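Local coordinates for protein muramoyltetrapeptide carboxypeptidase (Oxalobacter formigenes OXCC13, PDB 6UUK) that is probably a serine-type muramoyltetrapeptide carboxypeptidase of the peptidase S66 family, a cell-wall peptide hydrolase, at residues H251-D263 / Y291-L304. Numbering follows the deposited sequence.
Sequences HPYRVERMLLQLD and YDFNAMLSWLRSRL
Glu256 lies over one face of the Trp299 indole, near its rim, with the carboxylate tilted 34° from the ring plane. OE2 of Glu256 is 3.1 Å from CE3 of Trp299. CG of Glu256 stands anti to the backbone N (chi1 -165°) and the chain is extended, which carries the acid across to the helix 293-303. Tyr291, in the loop just before that helix, gives Glu256 OE2 a weak hydrogen bond of 3.5 Å from its OH. The stronger partners of this acid belong to the second subunit: Arg131 bridges OE2 and Tyr127 binds OE1.

The two helices run nearly parallel, at 20°, with axes 9.7 Å apart. The tight side faces strand 273-280. Selenomethionine Met296 bends at chi2 and chi3, which puts its CE 3.8 Å from Val255 CG1. CD1 of Leu259 meets CD2 of Leu300 at 3.7 Å, the two side chains crossing at about a right angle. At the N-terminal end, Pro252 CB packs against Asp292 O.

The other flank is more polar and less enclosed: Trp299 and Arg303 are partly exposed, and the ion pair here is long. CD2 of Leu260 comes to the edge of the Trp299 ring, 3.8 Å from CZ3. Arg303 folds back, its guanidinium against Trp299. Its NH1 makes a weak 3.4 Å salt bridge to Asp263 OD2. With an alanine in place of Trp299, Glu256 and Leu260 would probably lose their flat neighbour and Asp101 of the second subunit its indole N-H partner.

The contact thus joins two C-terminal-domain helices through an apolar seam, while its buried acid is probably kept charged by Arg131 of the second subunit, tying this helix pair to the dimer interface.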
loop_
_atom_site.group_PDB
_atom_site.type_symbol
_atom_site.label_atom_id
_atom_site.label_comp_id
_atom_site.label_asym_id
_atom_site.label_seq_id
_atom_site.Cartn_x
_atom_site.Cartn_y
_atom_site.Cartn_z
ATOM N N HIS B 251 4.929 3.124 -10.669
ATOM C CA HIS B 251 5.185 2.223 -11.777
ATOM C C HIS B 251 3.976 1.308 -11.975
ATOM O O HIS B 251 3.311 0.933 -11.006
ATOM C CB HIS B 251 6.440 1.397 -11.503
ATOM C CG HIS B 251 7.084 0.832 -12.732
ATOM N ND1 HIS B 251 6.620 -0.301 -13.364
ATOM C CD2 HIS B 251 8.169 1.234 -13.434
ATOM C CE1 HIS B 251 7.384 -0.568 -14.408
ATOM N NE2 HIS B 251 8.334 0.348 -14.472
ATOM N N PRO B 252 3.655 0.955 -13.226
ATOM C CA PRO B 252 2.473 0.116 -13.486
ATOM C C PRO B 252 2.422 -1.189 -12.698
ATOM O O PRO B 252 1.333 -1.725 -12.470
ATOM C CB PRO B 252 2.560 -0.155 -14.996
ATOM C CG PRO B 252 3.908 0.378 -15.440
ATOM C CD PRO B 252 4.242 1.462 -14.476
ATOM N N TYR B 253 3.574 -1.716 -12.276
ATOM C CA TYR B 253 3.545 -2.902 -11.425
ATOM C C TYR B 253 3.076 -2.556 -10.017
ATOM O O TYR B 253 2.455 -3.391 -9.350
ATOM C CB TYR B 253 4.918 -3.583 -11.396
ATOM C CG TYR B 253 5.926 -2.996 -10.427
ATOM C CD1 TYR B 253 6.015 -3.455 -9.118
ATOM C CD2 TYR B 253 6.810 -2.008 -10.832
ATOM C CE1 TYR B 253 6.940 -2.927 -8.236
ATOM C CE2 TYR B 253 7.740 -1.475 -9.958
ATOM C CZ TYR B 253 7.800 -1.938 -8.663
ATOM O OH TYR B 253 8.725 -1.410 -7.792
ATOM N N ARG B 254 3.360 -1.337 -9.550
ATOM C CA ARG B 254 2.791 -0.886 -8.285
ATOM C C ARG B 254 1.293 -0.646 -8.411
ATOM O O ARG B 254 0.558 -0.783 -7.426
ATOM C CB ARG B 254 3.493 0.386 -7.811
ATOM C CG ARG B 254 5.008 0.291 -7.769
ATOM C CD ARG B 254 5.626 1.613 -7.341
ATOM N NE ARG B 254 7.082 1.597 -7.435
ATOM C CZ ARG B 254 7.892 1.251 -6.440
ATOM N NH1 ARG B 254 7.389 0.890 -5.268
ATOM N NH2 ARG B 254 9.205 1.266 -6.617
ATOM N N VAL B 255 0.827 -0.285 -9.607
ATOM C CA VAL B 255 -0.604 -0.117 -9.834
ATOM C C VAL B 255 -1.299 -1.473 -9.843
ATOM O O VAL B 255 -2.349 -1.655 -9.216
ATOM C CB VAL B 255 -0.852 0.653 -11.143
ATOM C CG1 VAL B 255 -2.343 0.840 -11.380
ATOM C CG2 VAL B 255 -0.136 1.995 -11.112
ATOM N N GLU B 256 -0.721 -2.444 -10.553
ATOM C CA GLU B 256 -1.295 -3.787 -10.582
ATOM C C GLU B 256 -1.267 -4.436 -9.206
ATOM O O GLU B 256 -2.165 -5.216 -8.870
ATOM C CB GLU B 256 -0.538 -4.658 -11.584
ATOM C CG GLU B 256 -1.256 -5.940 -11.966
ATOM C CD GLU B 256 -0.394 -6.852 -12.816
ATOM O OE1 GLU B 256 0.470 -7.552 -12.249
ATOM O OE2 GLU B 256 -0.573 -6.860 -14.051
ATOM N N ARG B 257 -0.248 -4.128 -8.404
ATOM C CA ARG B 257 -0.139 -4.715 -7.073
ATOM C C ARG B 257 -1.292 -4.269 -6.182
ATOM O O ARG B 257 -1.977 -5.097 -5.569
ATOM C CB ARG B 257 1.206 -4.337 -6.454
ATOM C CG ARG B 257 1.469 -4.929 -5.083
ATOM C CD ARG B 257 2.849 -4.526 -4.597
ATOM N NE ARG B 257 3.028 -3.077 -4.641
ATOM C CZ ARG B 257 4.200 -2.463 -4.520
ATOM N NH1 ARG B 257 5.308 -3.172 -4.350
ATOM N NH2 ARG B 257 4.266 -1.140 -4.573
HETATM N N MSE B 258 -1.528 -2.963 -6.104
HETATM C CA MSE B 258 -2.598 -2.426 -5.271
HETATM C C MSE B 258 -3.973 -2.807 -5.811
HETATM O O MSE B 258 -4.932 -2.938 -5.050
HETATM C CB MSE B 258 -2.469 -0.907 -5.157
HETATM C CG MSE B 258 -1.236 -0.464 -4.389
HETATM SE SE MSE B 258 -1.013 1.469 -4.329
HETATM C CE MSE B 258 0.506 1.555 -3.110
ATOM N N LEU B 259 -4.067 -2.986 -7.131
ATOM C CA LEU B 259 -5.309 -3.480 -7.714
ATOM C C LEU B 259 -5.539 -4.946 -7.374
ATOM O O LEU B 259 -6.691 -5.384 -7.275
ATOM C CB LEU B 259 -5.302 -3.278 -9.230
ATOM C CG LEU B 259 -5.490 -1.843 -9.727
ATOM C CD1 LEU B 259 -5.359 -1.777 -11.240
ATOM C CD2 LEU B 259 -6.833 -1.289 -9.277
ATOM N N LEU B 260 -4.464 -5.717 -7.195
ATOM C CA LEU B 260 -4.618 -7.105 -6.774
ATOM C C LEU B 260 -5.061 -7.203 -5.321
ATOM O O LEU B 260 -5.785 -8.138 -4.959
ATOM C CB LEU B 260 -3.313 -7.873 -6.983
ATOM C CG LEU B 260 -3.013 -8.315 -8.417
ATOM C CD1 LEU B 260 -1.709 -9.094 -8.478
ATOM C CD2 LEU B 260 -4.162 -9.144 -8.972
ATOM N N GLN B 261 -4.641 -6.257 -4.476
ATOM C CA GLN B 261 -5.115 -6.245 -3.096
ATOM C C GLN B 261 -6.612 -5.979 -3.039
ATOM O O GLN B 261 -7.336 -6.618 -2.267
ATOM C CB GLN B 261 -4.353 -5.202 -2.281
ATOM C CG GLN B 261 -4.773 -5.140 -0.820
ATOM C CD GLN B 261 -3.933 -4.177 -0.009
ATOM O OE1 GLN B 261 -3.249 -3.315 -0.560
ATOM N NE2 GLN B 261 -3.975 -4.321 1.311
ATOM N N LEU B 262 -7.097 -5.041 -3.855
ATOM C CA LEU B 262 -8.532 -4.808 -3.946
ATOM C C LEU B 262 -9.266 -5.976 -4.589
ATOM O O LEU B 262 -10.471 -6.130 -4.367
ATOM C CB LEU B 262 -8.812 -3.526 -4.731
ATOM C CG LEU B 262 -8.129 -2.262 -4.207
ATOM C CD1 LEU B 262 -8.494 -1.055 -5.058
ATOM C CD2 LEU B 262 -8.483 -2.022 -2.746
ATOM N N ASP B 263 -8.574 -6.797 -5.379
ATOM C CA ASP B 263 -9.217 -7.964 -5.971
ATOM C C ASP B 263 -9.190 -9.159 -5.023
ATOM O O ASP B 263 -10.196 -9.863 -4.883
ATOM C CB ASP B 263 -8.552 -8.310 -7.302
ATOM C CG ASP B 263 -9.146 -9.547 -7.945
ATOM O OD1 ASP B 263 -10.327 -9.504 -8.356
ATOM O OD2 ASP B 263 -8.428 -10.565 -8.042
ATOM N N TYR B 291 7.010 -4.349 -20.635
ATOM C CA TYR B 291 5.973 -4.163 -19.630
ATOM C C TYR B 291 5.685 -2.679 -19.452
ATOM O O TYR B 291 6.606 -1.873 -19.290
ATOM C CB TYR B 291 6.391 -4.786 -18.299
ATOM C CG TYR B 291 5.286 -4.808 -17.266
ATOM C CD1 TYR B 291 5.123 -3.761 -16.368
ATOM C CD2 TYR B 291 4.402 -5.877 -17.193
ATOM C CE1 TYR B 291 4.112 -3.778 -15.425
ATOM C CE2 TYR B 291 3.388 -5.903 -16.254
ATOM C CZ TYR B 291 3.248 -4.852 -15.373
ATOM O OH TYR B 291 2.241 -4.874 -14.436
ATOM N N ASP B 292 4.406 -2.323 -19.480
ATOM C CA ASP B 292 3.987 -0.934 -19.344
ATOM C C ASP B 292 2.538 -0.921 -18.863
ATOM O O ASP B 292 2.072 -1.886 -18.245
ATOM C CB ASP B 292 4.184 -0.185 -20.672
ATOM C CG ASP B 292 3.620 -0.942 -21.859
ATOM O OD1 ASP B 292 3.001 -2.007 -21.648
ATOM O OD2 ASP B 292 3.798 -0.476 -23.002
ATOM N N PHE B 293 1.826 0.172 -19.145
ATOM C CA PHE B 293 0.431 0.269 -18.732
ATOM C C PHE B 293 -0.468 -0.607 -19.594
ATOM O O PHE B 293 -1.453 -1.160 -19.092
ATOM C CB PHE B 293 -0.033 1.725 -18.785
ATOM C CG PHE B 293 -1.211 2.020 -17.901
ATOM C CD1 PHE B 293 -1.024 2.515 -16.621
ATOM C CD2 PHE B 293 -2.504 1.803 -18.348
ATOM C CE1 PHE B 293 -2.103 2.790 -15.803
ATOM C CE2 PHE B 293 -3.589 2.075 -17.533
ATOM C CZ PHE B 293 -3.386 2.569 -16.260
ATOM N N ASN B 294 -0.150 -0.750 -20.882
ATOM C CA ASN B 294 -0.970 -1.582 -21.756
ATOM C C ASN B 294 -0.842 -3.057 -21.398
ATOM O O ASN B 294 -1.841 -3.784 -21.373
ATOM C CB ASN B 294 -0.585 -1.351 -23.217
ATOM C CG ASN B 294 -0.934 0.041 -23.702
ATOM O OD1 ASN B 294 -1.920 0.636 -23.267
ATOM N ND2 ASN B 294 -0.125 0.569 -24.612
ATOM N N ALA B 295 0.382 -3.517 -21.121
ATOM C CA ALA B 295 0.575 -4.911 -20.733
ATOM C C ALA B 295 -0.050 -5.205 -19.377
ATOM O O ALA B 295 -0.471 -6.340 -19.123
ATOM C CB ALA B 295 2.064 -5.252 -20.719
HETATM N N MSE B 296 -0.119 -4.208 -18.501
HETATM C CA MSE B 296 -0.750 -4.371 -17.198
HETATM C C MSE B 296 -2.267 -4.360 -17.341
HETATM O O MSE B 296 -2.969 -5.134 -16.690
HETATM C CB MSE B 296 -0.292 -3.268 -16.240
HETATM C CG MSE B 296 -0.848 -3.389 -14.831
HETATM SE SE MSE B 296 -2.573 -2.511 -14.571
HETATM C CE MSE B 296 -2.007 -0.662 -14.811
ATOM N N LEU B 297 -2.763 -3.468 -18.200
ATOM C CA LEU B 297 -4.203 -3.372 -18.421
ATOM C C LEU B 297 -4.746 -4.635 -19.077
ATOM O O LEU B 297 -5.851 -5.086 -18.750
ATOM C CB LEU B 297 -4.517 -2.143 -19.275
ATOM C CG LEU B 297 -5.989 -1.823 -19.531
ATOM C CD1 LEU B 297 -6.693 -1.460 -18.234
ATOM C CD2 LEU B 297 -6.114 -0.700 -20.549
ATOM N N SER B 298 -3.986 -5.220 -20.006
ATOM C CA SER B 298 -4.422 -6.457 -20.645
ATOM C C SER B 298 -4.421 -7.617 -19.657
ATOM O O SER B 298 -5.321 -8.464 -19.685
ATOM C CB SER B 298 -3.530 -6.770 -21.846
ATOM O OG SER B 298 -3.949 -7.957 -22.496
ATOM N N TRP B 299 -3.417 -7.673 -18.777
ATOM C CA TRP B 299 -3.401 -8.704 -17.746
ATOM C C TRP B 299 -4.484 -8.462 -16.703
ATOM O O TRP B 299 -5.026 -9.420 -16.140
ATOM C CB TRP B 299 -2.026 -8.763 -17.080
ATOM C CG TRP B 299 -1.858 -9.925 -16.149
ATOM C CD1 TRP B 299 -1.336 -11.148 -16.452
ATOM C CD2 TRP B 299 -2.215 -9.975 -14.761
ATOM N NE1 TRP B 299 -1.346 -11.957 -15.341
ATOM C CE2 TRP B 299 -1.881 -11.260 -14.290
ATOM C CE3 TRP B 299 -2.787 -9.059 -13.873
ATOM C CZ2 TRP B 299 -2.097 -11.650 -12.970
ATOM C CZ3 TRP B 299 -3.001 -9.448 -12.564
ATOM C CH2 TRP B 299 -2.657 -10.732 -12.125
ATOM N N LEU B 300 -4.808 -7.196 -16.434
ATOM C CA LEU B 300 -5.860 -6.888 -15.472
ATOM C C LEU B 300 -7.228 -7.303 -16.001
ATOM O O LEU B 300 -8.026 -7.903 -15.271
ATOM C CB LEU B 300 -5.844 -5.395 -15.142
ATOM C CG LEU B 300 -6.833 -4.918 -14.078
ATOM C CD1 LEU B 300 -6.398 -5.379 -12.696
ATOM C CD2 LEU B 300 -6.987 -3.405 -14.124
ATOM N N ARG B 301 -7.513 -6.995 -17.269
ATOM C CA ARG B 301 -8.804 -7.355 -17.845
ATOM C C ARG B 301 -8.956 -8.863 -17.998
ATOM O O ARG B 301 -10.077 -9.379 -17.944
ATOM C CB ARG B 301 -8.985 -6.655 -19.191
ATOM C CG ARG B 301 -9.190 -5.152 -19.072
ATOM C CD ARG B 301 -9.069 -4.456 -20.416
ATOM N NE ARG B 301 -9.420 -3.042 -20.325
ATOM C CZ ARG B 301 -9.221 -2.157 -21.296
ATOM N NH1 ARG B 301 -8.662 -2.535 -22.436
ATOM N NH2 ARG B 301 -9.575 -0.891 -21.125
ATOM N N SER B 302 -7.847 -9.584 -18.186
ATOM C CA SER B 302 -7.921 -11.040 -18.231
ATOM C C SER B 302 -8.156 -11.630 -16.847
ATOM O O SER B 302 -8.829 -12.658 -16.718
ATOM C CB SER B 302 -6.643 -11.614 -18.844
ATOM O OG SER B 302 -6.475 -11.175 -20.181
ATOM N N ARG B 303 -7.618 -10.992 -15.805
ATOM C CA ARG B 303 -7.813 -11.480 -14.445
ATOM C C ARG B 303 -9.176 -11.074 -13.896
ATOM O O ARG B 303 -9.908 -11.909 -13.353
ATOM C CB ARG B 303 -6.694 -10.961 -13.538
ATOM C CG ARG B 303 -7.030 -10.982 -12.050
ATOM C CD ARG B 303 -7.177 -12.400 -11.517
ATOM N NE ARG B 303 -5.885 -13.047 -11.308
ATOM C CZ ARG B 303 -5.236 -13.054 -10.148
ATOM N NH1 ARG B 303 -5.758 -12.448 -9.091
ATOM N NH2 ARG B 303 -4.064 -13.667 -10.044
ATOM N N LEU B 304 -9.532 -9.799 -14.027
ATOM C CA LEU B 304 -10.770 -9.307 -13.441
ATOM C C LEU B 304 -11.985 -9.854 -14.182
ATOM O O LEU B 304 -11.933 -10.155 -15.378
ATOM C CB LEU B 304 -10.802 -7.780 -13.455
ATOM C CG LEU B 304 -9.749 -7.055 -12.617
ATOM C CD1 LEU B 304 -10.098 -5.579 -12.491
ATOM C CD2 LEU B 304 -9.607 -7.700 -11.247
#